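Local structure of ferric iron-binding protein HitA (Pseudomonas aeruginosa PAO1, 6IWF) at residues D117-K120 with D124-D127; I113-L118 with N209-Y214; G141-Q146 with E160-G165. The protein binds ferric iron and probably serves as the periplasmic receptor that delivers it to an uptake transporter. All coordinates share one frame; numbering follows the deposited sequence.

Interaction 1: residues D117-K120 with D124-D127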
ATOM      1  N   ASP A 117       8.998 -15.877  21.020  1.00 13.39           N
ATOM      2  CA  ASP A 117       9.113 -17.053  20.163  1.00 13.18           C
ATOM      3  C   ASP A 117       8.713 -16.785  18.715  1.00 10.98           C
ATOM      4  O   ASP A 117       8.690 -17.720  17.913  1.00 10.13           O
ATOM      5  CB  ASP A 117       8.254 -18.198  20.711  1.00 13.65           C
ATOM      6  CG  ASP A 117       8.739 -18.700  22.067  1.00 22.31           C
ATOM      7  OD1 ASP A 117       9.965 -18.650  22.322  1.00 22.38           O
ATOM      8  OD2 ASP A 117       7.886 -19.138  22.875  1.00 21.03           O
ATOM      9  N   LEU A 118       8.368 -15.543  18.377  1.00 11.38           N
ATOM     10  CA  LEU A 118       8.069 -15.182  17.006  1.00 11.18           C
ATOM     11  C   LEU A 118       9.323 -15.323  16.142  1.00  9.86           C
ATOM     12  O   LEU A 118      10.451 -15.213  16.642  1.00 10.81           O
ATOM     13  CB  LEU A 118       7.547 -13.745  16.956  1.00  9.40           C
ATOM     14  CG  LEU A 118       6.213 -13.511  17.673  1.00  9.41           C
ATOM     15  CD1 LEU A 118       5.874 -12.020  17.804  1.00 12.37           C
ATOM     16  CD2 LEU A 118       5.147 -14.213  16.920  1.00 11.72           C
ATOM     17  N   PRO A 119       9.155 -15.539  14.833  1.00  8.36           N
ATOM     18  CA  PRO A 119      10.324 -15.569  13.949  1.00  7.23           C
ATOM     19  C   PRO A 119      11.089 -14.264  14.036  1.00  8.98           C
ATOM     20  O   PRO A 119      10.499 -13.183  14.130  1.00  9.49           O
ATOM     21  CB  PRO A 119       9.723 -15.766  12.554  1.00  9.71           C
ATOM     22  CG  PRO A 119       8.323 -15.263  12.682  1.00 10.94           C
ATOM     23  CD  PRO A 119       7.891 -15.619  14.078  1.00  9.15           C
ATOM     24  N   LYS A 120      12.418 -14.374  13.982  1.00  8.88           N
ATOM     25  CA  LYS A 120      13.269 -13.195  14.091  1.00  9.69           C
ATOM     26  C   LYS A 120      13.277 -12.379  12.806  1.00 10.26           C
ATOM     27  O   LYS A 120      13.451 -11.153  12.849  1.00 10.30           O
ATOM     28  CB  LYS A 120      14.707 -13.603  14.447  1.00 15.48           C
ATOM     29  CG  LYS A 120      14.869 -14.553  15.654  1.00 18.98           C
ATOM     30  CD  LYS A 120      13.767 -14.426  16.709  1.00 24.40           C
ATOM     31  CE  LYS A 120      13.912 -13.185  17.590  1.00 28.41           C
ATOM     32  NZ  LYS A 120      12.899 -13.212  18.689  1.00 31.75           N
ATOM     33  N   ASP A 124      12.880 -16.270   8.033  1.00  4.13           N
ATOM     34  CA  ASP A 124      12.792 -17.510   8.793  1.00  6.41           C
ATOM     35  C   ASP A 124      11.535 -18.307   8.468  1.00  7.35           C
ATOM     36  O   ASP A 124      11.496 -19.506   8.753  1.00  7.70           O
ATOM     37  CB  ASP A 124      12.849 -17.204  10.294  1.00  6.45           C
ATOM     38  CG  ASP A 124      14.194 -16.649  10.716  1.00 13.00           C
ATOM     39  OD1 ASP A 124      15.223 -17.105  10.171  1.00 18.07           O
ATOM     40  OD2 ASP A 124      14.232 -15.754  11.581  1.00 15.21           O
ATOM     41  N   LEU A 125      10.519 -17.679   7.854  1.00  5.62           N
ATOM     42  CA  LEU A 125       9.220 -18.326   7.664  1.00  5.38           C
ATOM     43  C   LEU A 125       9.236 -19.383   6.567  1.00  8.02           C
ATOM     44  O   LEU A 125       8.238 -20.097   6.393  1.00 10.49           O
ATOM     45  CB  LEU A 125       8.155 -17.260   7.361  1.00  5.38           C
ATOM     46  CG  LEU A 125       7.790 -16.469   8.609  1.00  8.42           C
ATOM     47  CD1 LEU A 125       6.789 -15.374   8.279  1.00  9.05           C
ATOM     48  CD2 LEU A 125       7.219 -17.403   9.683  1.00  9.69           C
ATOM     49  N   SER A 126      10.327 -19.496   5.820  1.00  7.80           N
ATOM     50  CA  SER A 126      10.460 -20.594   4.874  1.00  8.24           C
ATOM     51  C   SER A 126      10.923 -21.881   5.547  1.00 10.28           C
ATOM     52  O   SER A 126      10.969 -22.930   4.894  1.00  9.30           O
ATOM     53  CB  SER A 126      11.429 -20.192   3.752  1.00  7.20           C
ATOM     54  OG  SER A 126      12.718 -19.901   4.280  1.00 11.05           O
ATOM     55  N   ASP A 127      11.241 -21.833   6.836  1.00  6.40           N
ATOM     56  CA  ASP A 127      11.710 -23.005   7.573  1.00  8.53           C
ATOM     57  C   ASP A 127      10.534 -23.923   7.906  1.00  9.36           C
ATOM     58  O   ASP A 127       9.458 -23.443   8.258  1.00  7.79           O
ATOM     59  CB  ASP A 127      12.418 -22.570   8.861  1.00  8.86           C
ATOM     60  CG  ASP A 127      13.128 -23.711   9.554  1.00 15.16           C
ATOM     61  OD1 ASP A 127      14.323 -23.949   9.234  1.00 16.42           O
ATOM     62  OD2 ASP A 127      12.492 -24.371  10.409  1.00 18.05           O
TER
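Within the long connection between strand 97-108 and strand 134-136 of this periplasmic binding-protein fold, a tight loop folds back so that P119 and K120 meet D124 and L125. The chain turns around in only three intervening residues, bringing the CA atoms of P119 and D124 to 6.0 Å. The apolar half of the contact is the pyrrolidine ring of P119 resting against L125: ring atom CG of P119 lies 3.8 Å from the CD2 methyl of L125, and CB of P119 is 4.1 Å from the same methyl. The CB of L125 does not point at P119, but the end of its side chain comes nearer; with CG opposite its carbonyl carbon (chi1 -74°), a chi2 of 177° sends CD1 on in the extended direction and leaves CD2 as the branch turned to the ring. Proline suits this place because its compact ring is already fixed against the main chain, and leucine supplies a branched end to meet it. M190 of strand 190-194 and W130 cover P119, while L125 packs on W130 and L192, so the small apolar pair belongs to a wider buried cluster.

The polar half lies nearer the surface. D124 sets its CB 4.1 Å from CB of P119, and its carboxylate accepts a hydrogen bond at OD2 from the backbone N of S121, a bond that ties it back to the turn between the two segments. K120 sends its bent chain and ammonium group away from the second segment, leaving its root to make the contact: its CB lies 3.6 Å from OD2 of D124.

Interaction 2: residues I113-L118 with N209-Y214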
ATOM      1  N   ILE A 113       1.184 -17.938  20.649  1.00 10.45           N
ATOM      2  CA  ILE A 113       2.634 -17.844  20.525  1.00  9.68           C
ATOM      3  C   ILE A 113       3.107 -16.641  21.324  1.00 12.37           C
ATOM      4  O   ILE A 113       2.544 -15.548  21.208  1.00 12.83           O
ATOM      5  CB  ILE A 113       3.093 -17.755  19.053  1.00 11.19           C
ATOM      6  CG1 ILE A 113       4.620 -17.783  18.987  1.00 13.23           C
ATOM      7  CG2 ILE A 113       2.543 -16.483  18.339  1.00  9.35           C
ATOM      8  CD1 ILE A 113       5.160 -18.252  17.634  1.00 11.27           C
ATOM      9  N   ASP A 114       4.128 -16.848  22.154  1.00 13.34           N
ATOM     10  CA  ASP A 114       4.714 -15.741  22.895  1.00 14.62           C
ATOM     11  C   ASP A 114       5.538 -14.859  21.964  1.00 13.25           C
ATOM     12  O   ASP A 114       6.158 -15.331  21.011  1.00 12.86           O
ATOM     13  CB  ASP A 114       5.603 -16.245  24.036  1.00 14.27           C
ATOM     14  CG  ASP A 114       4.832 -17.031  25.089  1.00 25.74           C
ATOM     15  OD1 ASP A 114       3.714 -16.609  25.464  1.00 21.89           O
ATOM     16  OD2 ASP A 114       5.353 -18.072  25.556  1.00 22.88           O
ATOM     17  N   GLU A 115       5.547 -13.562  22.264  1.00 14.83           N
ATOM     18  CA  GLU A 115       6.315 -12.609  21.468  1.00 15.68           C
ATOM     19  C   GLU A 115       7.772 -13.040  21.307  1.00 15.30           C
ATOM     20  O   GLU A 115       8.345 -12.933  20.213  1.00 14.00           O
ATOM     21  CB  GLU A 115       6.221 -11.220  22.108  1.00 18.57           C
ATOM     22  CG  GLU A 115       6.991 -10.136  21.382  1.00 21.82           C
ATOM     23  CD  GLU A 115       7.142  -8.867  22.215  1.00 33.86           C
ATOM     24  OE1 GLU A 115       6.781  -8.894  23.413  1.00 38.79           O
ATOM     25  OE2 GLU A 115       7.623  -7.847  21.675  1.00 30.45           O
ATOM     26  N   LYS A 116       8.383 -13.562  22.375  1.00 18.90           N
ATOM     27  CA  LYS A 116       9.793 -13.939  22.305  1.00 18.53           C
ATOM     28  C   LYS A 116      10.041 -15.124  21.379  1.00 14.92           C
ATOM     29  O   LYS A 116      11.187 -15.336  20.967  1.00 19.10           O
ATOM     30  CB  LYS A 116      10.333 -14.246  23.707  1.00 21.25           C
ATOM     31  CG  LYS A 116       9.835 -15.541  24.323  1.00 25.37           C
ATOM     32  CD  LYS A 116      10.599 -15.851  25.616  1.00 31.87           C
ATOM     33  CE  LYS A 116       9.979 -17.006  26.387  1.00 37.24           C
ATOM     34  NZ  LYS A 116       9.982 -18.279  25.612  1.00 37.89           N
ATOM     35  N   ASP A 117       8.998 -15.877  21.020  1.00 13.39           N
ATOM     36  CA  ASP A 117       9.113 -17.053  20.163  1.00 13.18           C
ATOM     37  C   ASP A 117       8.713 -16.785  18.715  1.00 10.98           C
ATOM     38  O   ASP A 117       8.690 -17.720  17.913  1.00 10.13           O
ATOM     39  CB  ASP A 117       8.254 -18.198  20.711  1.00 13.65           C
ATOM     40  CG  ASP A 117       8.739 -18.700  22.067  1.00 22.31           C
ATOM     41  OD1 ASP A 117       9.965 -18.650  22.322  1.00 22.38           O
ATOM     42  OD2 ASP A 117       7.886 -19.138  22.875  1.00 21.03           O
ATOM     43  N   LEU A 118       8.368 -15.543  18.377  1.00 11.38           N
ATOM     44  CA  LEU A 118       8.069 -15.182  17.006  1.00 11.18           C
ATOM     45  C   LEU A 118       9.323 -15.323  16.142  1.00  9.86           C
ATOM     46  O   LEU A 118      10.451 -15.213  16.642  1.00 10.81           O
ATOM     47  CB  LEU A 118       7.547 -13.745  16.956  1.00  9.40           C
ATOM     48  CG  LEU A 118       6.213 -13.511  17.673  1.00  9.41           C
ATOM     49  CD1 LEU A 118       5.874 -12.020  17.804  1.00 12.37           C
ATOM     50  CD2 LEU A 118       5.147 -14.213  16.920  1.00 11.72           C
ATOM     51  N   ASN A 209      -7.627  -9.311  20.784  1.00 17.07           N
ATOM     52  CA  ASN A 209      -6.713 -10.306  21.332  1.00 18.73           C
ATOM     53  C   ASN A 209      -5.367 -10.272  20.620  1.00 17.12           C
ATOM     54  O   ASN A 209      -4.313 -10.398  21.257  1.00 14.84           O
ATOM     55  CB  ASN A 209      -7.327 -11.702  21.193  1.00 22.07           C
ATOM     56  CG  ASN A 209      -8.437 -11.953  22.184  1.00 31.24           C
ATOM     57  OD1 ASN A 209      -8.387 -11.468  23.317  1.00 37.42           O
ATOM     58  ND2 ASN A 209      -9.451 -12.706  21.765  1.00 32.87           N
ATOM     59  N   SER A 210      -5.392 -10.096  19.306  1.00 14.20           N
ATOM     60  CA  SER A 210      -4.176 -10.148  18.513  1.00 12.10           C
ATOM     61  C   SER A 210      -3.331  -8.897  18.740  1.00 14.29           C
ATOM     62  O   SER A 210      -3.816  -7.843  19.169  1.00  9.05           O
ATOM     63  CB  SER A 210      -4.522 -10.301  17.032  1.00 15.32           C
ATOM     64  OG  SER A 210      -5.141  -9.125  16.542  1.00 18.66           O
ATOM     65  N   ARG A 211      -2.039  -9.025  18.446  1.00  8.23           N
ATOM     66  CA  ARG A 211      -1.101  -7.926  18.585  1.00  9.25           C
ATOM     67  C   ARG A 211      -0.251  -7.849  17.324  1.00  7.91           C
ATOM     68  O   ARG A 211      -0.232  -8.768  16.502  1.00  7.36           O
ATOM     69  CB  ARG A 211      -0.231  -8.086  19.842  1.00 12.22           C
ATOM     70  CG  ARG A 211      -1.062  -8.160  21.149  1.00 14.91           C
ATOM     71  CD  ARG A 211      -0.226  -8.021  22.427  1.00 28.58           C
ATOM     72  NE  ARG A 211       0.938  -8.906  22.449  1.00 29.49           N
ATOM     73  CZ  ARG A 211       1.461  -9.447  23.552  1.00 33.05           C
ATOM     74  NH1 ARG A 211       2.533 -10.236  23.455  1.00 16.22           N
ATOM     75  NH2 ARG A 211       0.917  -9.207  24.748  1.00 29.05           N
ATOM     76  N   LEU A 212       0.455  -6.734  17.177  1.00  8.00           N
ATOM     77  CA  LEU A 212       1.332  -6.519  16.039  1.00  7.48           C
ATOM     78  C   LEU A 212       2.775  -6.641  16.482  1.00 10.16           C
ATOM     79  O   LEU A 212       3.188  -6.031  17.477  1.00 11.96           O
ATOM     80  CB  LEU A 212       1.097  -5.149  15.397  1.00  6.91           C
ATOM     81  CG  LEU A 212      -0.263  -4.994  14.727  1.00  7.70           C
ATOM     82  CD1 LEU A 212      -0.275  -3.731  13.866  1.00 10.03           C
ATOM     83  CD2 LEU A 212      -0.621  -6.217  13.898  1.00  8.79           C
ATOM     84  N   HIS A 213       3.536  -7.421  15.732  1.00  5.53           N
ATOM     85  CA  HIS A 213       4.975  -7.498  15.877  1.00  7.36           C
ATOM     86  C   HIS A 213       5.625  -6.762  14.716  1.00  6.54           C
ATOM     87  O   HIS A 213       5.251  -6.967  13.558  1.00  6.72           O
ATOM     88  CB  HIS A 213       5.434  -8.952  15.898  1.00  8.88           C
ATOM     89  CG  HIS A 213       6.917  -9.097  15.980  1.00 10.95           C
ATOM     90  ND1 HIS A 213       7.630  -8.767  17.112  1.00 12.99           N
ATOM     91  CD2 HIS A 213       7.826  -9.498  15.061  1.00 10.68           C
ATOM     92  CE1 HIS A 213       8.917  -8.979  16.895  1.00 14.48           C
ATOM     93  NE2 HIS A 213       9.062  -9.427  15.659  1.00 13.19           N
ATOM     94  N   TYR A 214       6.602  -5.919  15.024  1.00  7.71           N
ATOM     95  CA  TYR A 214       7.367  -5.207  14.010  1.00  8.08           C
ATOM     96  C   TYR A 214       8.742  -5.848  13.915  1.00  7.20           C
ATOM     97  O   TYR A 214       9.457  -5.940  14.922  1.00  8.62           O
ATOM     98  CB  TYR A 214       7.476  -3.721  14.353  1.00  8.27           C
ATOM     99  CG  TYR A 214       6.154  -3.035  14.272  1.00  6.74           C
ATOM    100  CD1 TYR A 214       5.223  -3.153  15.303  1.00 12.12           C
ATOM    101  CD2 TYR A 214       5.809  -2.296  13.151  1.00  9.78           C
ATOM    102  CE1 TYR A 214       4.001  -2.534  15.219  1.00 11.34           C
ATOM    103  CE2 TYR A 214       4.588  -1.674  13.060  1.00 11.18           C
ATOM    104  CZ  TYR A 214       3.690  -1.798  14.089  1.00 13.15           C
ATOM    105  OH  TYR A 214       2.470  -1.181  13.979  1.00 16.49           O
TER
HETATM  106  O   HOH W   1       3.565 -12.515  24.123  1.00 18.69           O
HETATM  107  O   HOH W   2       6.607  -7.550  19.218  1.00 20.86           O
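L118 and H213 make the apolar part of this contact, between the loop that follows strand 97-108 and the edge of strand 211-213. The CD1 methyl of L118 sits over one face of the H213 imidazole in a CH-pi contact, 4.0 Å from the ring centroid and 30° off the ring normal. The same methyl is 3.6 Å from CG of H213, so it favours the root of the ring. H213 brings its ring there with CG trans to the main-chain nitrogen (chi1 177°), and the two side chains run past each other in opposite directions. L118 also packs on Y108 and M190, a fitting place for a branched apolar residue.

Polar links are made through water. One molecule gives a proton to OE2 of E115 at 2.7 Å and lies at the edge of the H213 ring, in its plane, 2.6 Å from ND1. Histidine thus offers an apolar face to L118 and a nitrogen to water. A second water accepts a hydrogen bond from the backbone N of E115, at 2.9 Å, and a weak one from NH1 of R211.

Opposite charges probably add a looser attraction. OE1 of E115 is 4.5 Å from NH1 of R211 but well out of the guanidinium plane, so no N-H points at it. Closer in, CB of E115 lies at the guanidinium edge. NH1 is hydrogen-bonded to the hydroxyl of Y108, whose strand also pairs with R211 and H213 through the backbone.

With no direct hydrogen bond across the contact, water carries its directional bonding: the methyl-on-ring contact is the direct apolar packing, and E115 and R211, charged residues suited to an exposed rim, may attract each other at longer range.

Interaction 3: residues G141-Q146 with E160-G165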
ATOM      1  N   GLY A 141      -1.375  -7.063  -4.003  1.00 12.27           N
ATOM      2  CA  GLY A 141      -0.305  -6.189  -4.467  1.00 12.40           C
ATOM      3  C   GLY A 141       0.699  -5.868  -3.383  1.00 12.20           C
ATOM      4  O   GLY A 141       1.885  -5.649  -3.666  1.00  9.90           O
ATOM      5  N   ALA A 142       0.251  -5.850  -2.127  1.00 11.23           N
ATOM      6  CA  ALA A 142       1.168  -5.642  -1.015  1.00  9.67           C
ATOM      7  C   ALA A 142       2.165  -6.785  -0.898  1.00  8.97           C
ATOM      8  O   ALA A 142       3.348  -6.552  -0.647  1.00  9.03           O
ATOM      9  CB  ALA A 142       0.399  -5.492   0.296  1.00 15.80           C
ATOM     10  N   PHE A 143       1.695  -8.032  -1.015  1.00  9.20           N
ATOM     11  CA  PHE A 143       2.640  -9.141  -0.962  1.00  7.83           C
ATOM     12  C   PHE A 143       3.569  -9.134  -2.176  1.00  7.12           C
ATOM     13  O   PHE A 143       4.737  -9.515  -2.059  1.00  6.09           O
ATOM     14  CB  PHE A 143       1.906 -10.478  -0.848  1.00  7.98           C
ATOM     15  CG  PHE A 143       2.830 -11.634  -0.638  1.00  8.80           C
ATOM     16  CD1 PHE A 143       3.399 -11.852   0.609  1.00 10.41           C
ATOM     17  CD2 PHE A 143       3.189 -12.464  -1.701  1.00  9.90           C
ATOM     18  CE1 PHE A 143       4.287 -12.913   0.811  1.00  9.47           C
ATOM     19  CE2 PHE A 143       4.073 -13.512  -1.509  1.00 10.92           C
ATOM     20  CZ  PHE A 143       4.629 -13.732  -0.249  1.00 11.79           C
ATOM     21  N   LEU A 144       3.076  -8.714  -3.342  1.00  6.09           N
ATOM     22  CA  LEU A 144       3.955  -8.575  -4.500  1.00  6.48           C
ATOM     23  C   LEU A 144       5.126  -7.657  -4.185  1.00  6.00           C
ATOM     24  O   LEU A 144       6.276  -7.961  -4.521  1.00  6.49           O
ATOM     25  CB  LEU A 144       3.167  -8.046  -5.694  1.00  7.09           C
ATOM     26  CG  LEU A 144       4.006  -7.789  -6.947  1.00 11.32           C
ATOM     27  CD1 LEU A 144       4.538  -9.091  -7.494  1.00 12.36           C
ATOM     28  CD2 LEU A 144       3.144  -7.067  -7.976  1.00 12.15           C
ATOM     29  N   GLU A 145       4.849  -6.523  -3.540  1.00  7.40           N
ATOM     30  CA  GLU A 145       5.932  -5.618  -3.167  1.00  6.19           C
ATOM     31  C   GLU A 145       6.864  -6.269  -2.148  1.00  4.45           C
ATOM     32  O   GLU A 145       8.084  -6.060  -2.200  1.00  5.27           O
ATOM     33  CB  GLU A 145       5.370  -4.307  -2.622  1.00 10.32           C
ATOM     34  CG  GLU A 145       5.222  -3.270  -3.718  1.00 16.40           C
ATOM     35  CD  GLU A 145       4.298  -2.146  -3.343  1.00 21.08           C
ATOM     36  OE1 GLU A 145       4.767  -0.994  -3.181  1.00 23.27           O
ATOM     37  OE2 GLU A 145       3.091  -2.421  -3.205  1.00 31.41           O
ATOM     38  N   GLN A 146       6.311  -7.080  -1.236  1.00  3.87           N
ATOM     39  CA  GLN A 146       7.152  -7.817  -0.294  1.00  3.61           C
ATOM     40  C   GLN A 146       8.132  -8.716  -1.036  1.00  3.74           C
ATOM     41  O   GLN A 146       9.312  -8.794  -0.686  1.00  3.83           O
ATOM     42  CB  GLN A 146       6.289  -8.654   0.653  1.00  4.87           C
ATOM     43  CG  GLN A 146       7.121  -9.464   1.678  1.00  4.64           C
ATOM     44  CD  GLN A 146       7.873  -8.546   2.652  1.00  7.12           C
ATOM     45  OE1 GLN A 146       7.359  -8.218   3.727  1.00  8.19           O
ATOM     46  NE2 GLN A 146       9.089  -8.131   2.282  1.00  5.35           N
ATOM     47  N   GLU A 160      13.765 -16.975  -4.351  1.00  9.14           N
ATOM     48  CA  GLU A 160      13.104 -18.171  -4.864  1.00  7.56           C
ATOM     49  C   GLU A 160      13.032 -19.266  -3.803  1.00  7.27           C
ATOM     50  O   GLU A 160      11.993 -19.920  -3.651  1.00  7.16           O
ATOM     51  CB  GLU A 160      13.841 -18.661  -6.109  1.00  8.91           C
ATOM     52  CG  GLU A 160      13.135 -19.833  -6.806  1.00 12.11           C
ATOM     53  CD  GLU A 160      13.817 -20.230  -8.095  1.00 18.07           C
ATOM     54  OE1 GLU A 160      13.607 -19.526  -9.104  1.00 20.12           O
ATOM     55  OE2 GLU A 160      14.553 -21.247  -8.099  1.00 21.23           O
ATOM     56  N   ASP A 161      14.125 -19.479  -3.060  1.00  7.19           N
ATOM     57  CA  ASP A 161      14.121 -20.486  -1.997  1.00  7.23           C
ATOM     58  C   ASP A 161      13.121 -20.119  -0.911  1.00  8.80           C
ATOM     59  O   ASP A 161      12.383 -20.981  -0.403  1.00  7.00           O
ATOM     60  CB  ASP A 161      15.520 -20.625  -1.391  1.00 11.82           C
ATOM     61  CG  ASP A 161      16.502 -21.330  -2.311  1.00 17.31           C
ATOM     62  OD1 ASP A 161      16.061 -21.980  -3.287  1.00 18.48           O
ATOM     63  OD2 ASP A 161      17.719 -21.235  -2.042  1.00 22.68           O
ATOM     64  N   TRP A 162      13.089 -18.836  -0.539  1.00  5.17           N
ATOM     65  CA  TRP A 162      12.163 -18.373   0.490  1.00  5.26           C
ATOM     66  C   TRP A 162      10.715 -18.548   0.040  1.00  6.12           C
ATOM     67  O   TRP A 162       9.887 -19.100   0.774  1.00  6.20           O
ATOM     68  CB  TRP A 162      12.483 -16.914   0.830  1.00  6.09           C
ATOM     69  CG  TRP A 162      11.483 -16.233   1.712  1.00  6.65           C
ATOM     70  CD1 TRP A 162      11.354 -16.354   3.072  1.00  6.73           C
ATOM     71  CD2 TRP A 162      10.479 -15.308   1.290  1.00  7.00           C
ATOM     72  NE1 TRP A 162      10.315 -15.558   3.517  1.00  7.58           N
ATOM     73  CE2 TRP A 162       9.767 -14.906   2.439  1.00  6.29           C
ATOM     74  CE3 TRP A 162      10.115 -14.780   0.047  1.00  5.17           C
ATOM     75  CZ2 TRP A 162       8.698 -14.006   2.382  1.00  9.52           C
ATOM     76  CZ3 TRP A 162       9.056 -13.877  -0.007  1.00  9.58           C
ATOM     77  CH2 TRP A 162       8.361 -13.505   1.154  1.00  6.94           C
ATOM     78  N   LEU A 163      10.406 -18.134  -1.194  1.00  5.29           N
ATOM     79  CA  LEU A 163       9.029 -18.227  -1.660  1.00  4.88           C
ATOM     80  C   LEU A 163       8.618 -19.676  -1.869  1.00  8.25           C
ATOM     81  O   LEU A 163       7.448 -20.016  -1.679  1.00  6.34           O
ATOM     82  CB  LEU A 163       8.849 -17.416  -2.942  1.00  7.23           C
ATOM     83  CG  LEU A 163       7.408 -17.022  -3.257  1.00 11.20           C
ATOM     84  CD1 LEU A 163       6.784 -16.208  -2.111  1.00  8.68           C
ATOM     85  CD2 LEU A 163       7.324 -16.261  -4.592  1.00 10.73           C
ATOM     86  N   THR A 164       9.569 -20.541  -2.221  1.00  6.34           N
ATOM     87  CA  THR A 164       9.285 -21.976  -2.274  1.00  6.06           C
ATOM     88  C   THR A 164       8.867 -22.495  -0.905  1.00  6.06           C
ATOM     89  O   THR A 164       7.886 -23.235  -0.783  1.00  8.32           O
ATOM     90  CB  THR A 164      10.507 -22.733  -2.781  1.00  8.28           C
ATOM     91  OG1 THR A 164      10.760 -22.357  -4.135  1.00  7.66           O
ATOM     92  CG2 THR A 164      10.278 -24.244  -2.716  1.00  9.93           C
ATOM     93  N   GLY A 165       9.593 -22.091   0.143  1.00  4.02           N
ATOM     94  CA  GLY A 165       9.188 -22.459   1.489  1.00  5.72           C
ATOM     95  C   GLY A 165       7.810 -21.933   1.852  1.00  6.93           C
ATOM     96  O   GLY A 165       7.016 -22.638   2.474  1.00  7.04           O
TER
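F143 of helix 141-154 reaches W162 and L163 of helix 156-169, joining two successive helices of the binding-protein fold; segments 141-146 and 160-165 run at 140° to each other. Their local axes stay 13.4 Å apart, so the contact is made by side-chain ends, not by close backbone approach.

All of the contact is apolar. F143 holds CG anti to its main-chain nitrogen (chi1 -174°), which carries the ring toward the other helix. Its CZ does the touching, 3.8 Å from the CD1 methyl of L163, which lies at the ring edge, in plane, and 4.0 Å from CH2 of W162. The two aromatic side chains come from opposite directions. Q146, one turn after F143, adds its CG methylene, 4.3 Å from CH2 of W162. F143 also meets the ring of F136, and its side chain is about 10 Å from that of the iron-binding Y197, so the contact lies near the site, not in it.

Hydrogen bonds serve the polar ends separately. Q146 gives its NE2 to the carbonyl of P220, and W162 its indole NH to that of L122. On the outer side of the second helix, OG1 of T164 bonds to O of E160 at 2.8 Å; the backbone N of T164 reaches that oxygen from the opposite face of its plane.

The chemistry is thus divided: aromatic and aliphatic groups meet between the helices, while the amide and indole nitrogens each have a main-chain carbonyl partner outside the contact.

Following the chain from the N terminus, interactions 1 and 2 begin in the same loop after strand 97-108, sharing D117 and L118. Interaction 1 closes at once, across residues 121-123. Interaction 2 closes last, reaching over 90 residues to strand 211-213; the large loop so formed contains interaction 3, which joins helices 141-154 and 156-169, and also the second half of interaction 1. Interactions 1 and 3 follow one another without crossing, yet touch in space: CB of S126 lies 3.5 Å from O of W162. Together they connect the loop after strand 97-108 both to strand 211-213 and to the helical pair.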